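Local coordinates for protein hydrolase, haloacid dehalogenase-like family (Porphyromonas gingivalis, PDB 2I6X) that is probably a hydrolase of the haloacid dehalogenase (HAD) superfamily, with its substrate still unknown, at residues Val9-Gly14 with Leu109-Asn114. Sequence-based numbering, arbitrary orientation.
Sequences VFDLGG and LLSNTN
Phe10 pairs with Leu109 where parallel strands 7-10 and 106-111 end side by side at the centre of the Rossmann-like HAD sheet. Leu110 N donates to Phe10 O (2.8 Å), the donor N lying 27° off the carbonyl plane; beyond this bond segment 9-14 turns into a loop while the other strand continues through Ser111. Between them lies the pocket expected for the HAD active site: Asp11 probably corresponds to the family's aspartate nucleophile (motif I) and Ser111 to motif II, with Lys150, Asp174 and Asp175 nearby. On one face of the sheet, Val9 CG1 packs on Leu110 CB at 3.6 Å, the two side chains crossing obliquely against helix 153-163. On the other, Leu109 CD1 comes within 3.3 Å of Phe10 O and touches Leu12 CB at 4.0 Å. Asp11 CG is anti to the backbone N (chi1 -167°), and OD1 reaches 3.5 Å from Ser111 CA, with a weak bond from Leu12 N. Two waters bridge the loops. One donates to Asp11 OD1 and accepts from Asn112 N; the other is gripped four ways, donating to Asp11 OD1 and Asn112 O and accepting from Gly13 N and, at 2.6 Å, from Ser111 OG.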
# COMPACT_ATOMS: atom_id res chain seq x y z
N VAL A 9 -10.80 5.19 -3.23
CA VAL A 9 -9.62 4.96 -2.42
C VAL A 9 -8.98 3.67 -2.90
O VAL A 9 -9.67 2.66 -3.05
CB VAL A 9 -9.98 4.78 -0.90
CG1 VAL A 9 -8.73 4.45 -0.06
CG2 VAL A 9 -10.67 6.02 -0.36
N PHE A 10 -7.68 3.70 -3.15
CA PHE A 10 -6.95 2.55 -3.66
C PHE A 10 -5.93 2.10 -2.65
O PHE A 10 -5.31 2.93 -1.98
CB PHE A 10 -6.19 2.95 -4.93
CG PHE A 10 -7.06 3.35 -6.07
CD1 PHE A 10 -7.39 2.43 -7.07
CD2 PHE A 10 -7.53 4.65 -6.17
CE1 PHE A 10 -8.20 2.81 -8.14
CE2 PHE A 10 -8.35 5.02 -7.22
CZ PHE A 10 -8.68 4.09 -8.21
N ASP A 11 -5.70 0.79 -2.54
CA ASP A 11 -4.44 0.32 -1.93
C ASP A 11 -3.33 0.43 -3.01
O ASP A 11 -3.61 0.59 -4.18
CB ASP A 11 -4.60 -1.13 -1.46
CG ASP A 11 -3.48 -1.60 -0.55
OD1 ASP A 11 -2.63 -0.80 -0.07
OD2 ASP A 11 -3.46 -2.83 -0.32
N LEU A 12 -2.08 0.32 -2.59
CA LEU A 12 -0.95 0.36 -3.47
C LEU A 12 -0.55 -1.07 -3.82
O LEU A 12 -0.80 -1.52 -4.96
CB LEU A 12 0.22 1.11 -2.80
CG LEU A 12 1.48 1.35 -3.66
CD1 LEU A 12 1.19 2.11 -4.96
CD2 LEU A 12 2.52 2.08 -2.82
N GLY A 13 0.04 -1.79 -2.86
CA GLY A 13 0.42 -3.17 -3.03
C GLY A 13 -0.82 -4.00 -3.35
O GLY A 13 -1.87 -3.85 -2.69
N GLY A 14 -0.70 -4.86 -4.37
CA GLY A 14 -1.80 -5.76 -4.72
C GLY A 14 -2.68 -5.16 -5.80
O GLY A 14 -2.82 -5.71 -6.90
N LEU A 109 -5.15 7.31 -1.76
CA LEU A 109 -4.46 6.06 -1.52
C LEU A 109 -4.51 5.73 -0.02
O LEU A 109 -4.22 6.58 0.83
CB LEU A 109 -3.02 6.12 -2.03
CG LEU A 109 -2.23 4.79 -2.05
CD1 LEU A 109 -2.47 4.00 -3.34
CD2 LEU A 109 -0.71 5.04 -1.83
N LEU A 110 -4.90 4.50 0.32
CA LEU A 110 -4.79 4.06 1.71
C LEU A 110 -3.98 2.77 1.71
O LEU A 110 -4.45 1.72 1.28
CB LEU A 110 -6.15 3.90 2.41
CG LEU A 110 -6.09 3.33 3.83
CD1 LEU A 110 -5.36 4.30 4.73
CD2 LEU A 110 -7.49 2.96 4.44
N SER A 111 -2.77 2.87 2.25
CA SER A 111 -1.80 1.82 2.06
C SER A 111 -1.02 1.48 3.32
O SER A 111 -0.54 2.37 4.01
CB SER A 111 -0.85 2.25 0.93
OG SER A 111 0.26 1.41 0.88
N ASN A 112 -0.92 0.18 3.63
CA ASN A 112 0.10 -0.30 4.57
C ASN A 112 1.41 -0.43 3.81
O ASN A 112 1.53 -1.24 2.89
CB ASN A 112 -0.24 -1.64 5.21
CG ASN A 112 -1.26 -1.53 6.29
OD1 ASN A 112 -1.68 -0.44 6.68
ND2 ASN A 112 -1.69 -2.67 6.79
N THR A 113 2.40 0.35 4.23
CA THR A 113 3.62 0.42 3.49
C THR A 113 4.77 0.85 4.40
O THR A 113 4.56 1.21 5.56
CB THR A 113 3.45 1.34 2.23
OG1 THR A 113 4.48 1.07 1.27
CG2 THR A 113 3.45 2.83 2.60
N ASN A 114 5.99 0.81 3.87
CA ASN A 114 7.13 1.07 4.69
C ASN A 114 7.88 2.24 4.04
O ASN A 114 7.58 2.59 2.92
CB ASN A 114 7.96 -0.19 4.76
CG ASN A 114 8.36 -0.68 3.41
OD1 ASN A 114 9.26 -0.10 2.76
ND2 ASN A 114 7.71 -1.73 2.94
O HOH W 1 0.16 -1.05 -0.02
O HOH W 2 -2.09 -1.99 2.42